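Local coordinates for protein AAA ATPase, central region (Enterococcus faecium, PDB 2R9G) that probably takes part in ATP-dependent DNA maintenance, as do MgsA-family AAA+ ATPases, here as a C-terminal fragment that forms a four-chain assembly, at residues G124-D128 and H129-S133. Numbering follows the deposited sequence.
Sequences GDVPD and HLRDS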
loop_
_atom_site.group_PDB
_atom_site.type_symbol
_atom_site.label_atom_id
_atom_site.label_comp_id
_atom_site.label_asym_id
_atom_site.label_seq_id
_atom_site.Cartn_x
_atom_site.Cartn_y
_atom_site.Cartn_z
ATOM N N GLY C 124 -14.686 -9.383 31.865
ATOM C CA GLY C 124 -16.116 -9.374 32.144
ATOM C C GLY C 124 -16.890 -9.906 30.954
ATOM O O GLY C 124 -16.312 -10.508 30.046
ATOM N N ASP C 125 -18.202 -9.691 30.968
ATOM C CA ASP C 125 -19.058 -10.040 29.837
ATOM C C ASP C 125 -19.221 -8.850 28.899
ATOM O O ASP C 125 -18.998 -7.706 29.298
ATOM C CB ASP C 125 -20.429 -10.520 30.319
ATOM C CG ASP C 125 -20.430 -11.984 30.717
ATOM O OD1 ASP C 125 -19.556 -12.742 30.241
ATOM O OD2 ASP C 125 -21.313 -12.381 31.503
ATOM N N VAL C 126 -19.587 -9.143 27.652
ATOM C CA VAL C 126 -19.941 -8.131 26.662
ATOM C C VAL C 126 -21.197 -7.401 27.160
ATOM O O VAL C 126 -22.231 -8.044 27.368
ATOM C CB VAL C 126 -20.225 -8.775 25.265
ATOM C CG1 VAL C 126 -20.728 -7.740 24.272
ATOM C CG2 VAL C 126 -18.992 -9.476 24.715
ATOM N N PRO C 127 -21.099 -6.070 27.385
ATOM C CA PRO C 127 -22.254 -5.265 27.790
ATOM C C PRO C 127 -23.409 -5.429 26.809
ATOM O O PRO C 127 -23.185 -5.488 25.596
ATOM C CB PRO C 127 -21.712 -3.836 27.751
ATOM C CG PRO C 127 -20.261 -3.986 28.005
ATOM C CD PRO C 127 -19.880 -5.245 27.291
ATOM N N ASP C 128 -24.626 -5.508 27.342
ATOM C CA ASP C 128 -25.814 -5.907 26.578
ATOM C C ASP C 128 -26.091 -5.073 25.329
ATOM O O ASP C 128 -26.593 -5.596 24.332
ATOM C CB ASP C 128 -27.041 -5.950 27.495
ATOM C CG ASP C 128 -26.958 -7.072 28.518
ATOM O OD1 ASP C 128 -27.114 -8.250 28.130
ATOM O OD2 ASP C 128 -26.727 -6.779 29.710
ATOM N N HIS C 129 -25.735 -3.791 25.377
ATOM C CA HIS C 129 -25.906 -2.900 24.228
ATOM C C HIS C 129 -24.859 -3.109 23.121
ATOM O O HIS C 129 -24.993 -2.544 22.035
ATOM C CB HIS C 129 -25.938 -1.436 24.671
ATOM C CG HIS C 129 -24.658 -0.960 25.279
ATOM N ND1 HIS C 129 -24.319 -1.212 26.591
ATOM C CD2 HIS C 129 -23.638 -0.239 24.757
ATOM C CE1 HIS C 129 -23.145 -0.664 26.852
ATOM N NE2 HIS C 129 -22.709 -0.070 25.755
ATOM N N LEU C 130 -23.833 -3.917 23.394
ATOM C CA LEU C 130 -22.806 -4.226 22.399
ATOM C C LEU C 130 -23.019 -5.569 21.714
ATOM O O LEU C 130 -22.301 -5.904 20.765
ATOM C CB LEU C 130 -21.409 -4.190 23.013
ATOM C CG LEU C 130 -20.891 -2.879 23.589
ATOM C CD1 LEU C 130 -19.462 -3.086 23.977
ATOM C CD2 LEU C 130 -21.025 -1.706 22.616
ATOM N N ARG C 131 -24.002 -6.327 22.200
ATOM C CA ARG C 131 -24.300 -7.660 21.686
ATOM C C ARG C 131 -24.978 -7.586 20.325
ATOM O O ARG C 131 -25.588 -6.570 19.981
ATOM C CB ARG C 131 -25.182 -8.428 22.672
ATOM C CG ARG C 131 -24.515 -8.734 24.006
ATOM C CD ARG C 131 -25.432 -9.531 24.922
ATOM N NE ARG C 131 -24.925 -9.534 26.292
ATOM C CZ ARG C 131 -24.146 -10.479 26.809
ATOM N NH1 ARG C 131 -23.772 -11.522 26.078
ATOM N NH2 ARG C 131 -23.734 -10.379 28.065
ATOM N N ASP C 132 -24.859 -8.667 19.558
ATOM C CA ASP C 132 -25.419 -8.740 18.213
ATOM C C ASP C 132 -26.941 -8.737 18.278
ATOM O O ASP C 132 -27.548 -9.636 18.861
ATOM C CB ASP C 132 -24.905 -9.991 17.486
ATOM C CG ASP C 132 -25.064 -9.906 15.967
ATOM O OD1 ASP C 132 -25.350 -8.807 15.441
ATOM O OD2 ASP C 132 -24.889 -10.946 15.294
ATOM N N SER C 133 -27.543 -7.707 17.685
ATOM C CA SER C 133 -28.992 -7.493 17.732
ATOM C C SER C 133 -29.772 -8.483 16.867
ATOM O O SER C 133 -30.963 -8.709 17.103
ATOM C CB SER C 133 -29.342 -6.049 17.344
ATOM O OG SER C 133 -28.848 -5.718 16.055
#
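Leu-130 N donates to Pro-127 O at 2.8 Å, closing a type I beta turn with Asp-128 and His-129 at its two central positions. One residue on, Arg-131 N reaches Asp-128 O in a second, weak bond, which continues the turn by one residue.

Arg-131 then folds back along the segment 124-128. The Arg-131 side chain is extended from CG to NE and lies alongside that of Asp-128, pointing the same way. Arg-131 NE meets Asp-128 OD1 at 3.1 Å in a salt bridge whose hydrogen bond is bent (134°) and weak. The carboxylate and guanidinium planes are 36° apart. Val-126 O sits over one face of the guanidinium, 2.9 Å from Arg-131 NH2, but the angle is too poor for a hydrogen bond. Arg-131 NH1 turns instead to Asp-12 and Asp-16 of the second subunit, which form salt bridges with it.

Val-126, Pro-127 and Leu-130 make the apolar contacts. Val-126 CG1, anti to its backbone nitrogen (chi1 174°), lies 3.8 Å from Leu-130 CB. Pro-127 and Leu-130 run side by side, with Pro-127 CD and Leu-130 CD1 in contact.

His-129 CE1 lies 3.6 Å from Pro-127 CB, the ring being oblique to it. His-129 NE2 is hydrogen-bonded to Gln-161 O, tying the turn to a later loop of the same chain.

The turn lies in the long loop region between helix 106-119 and helix 180-195, and the centre of the contact is about 26 Å from the centre of the chain. Tyr-36 of the second subunit packs on Val-126, Pro-127 and Leu-130, making this turn part of a subunit interface.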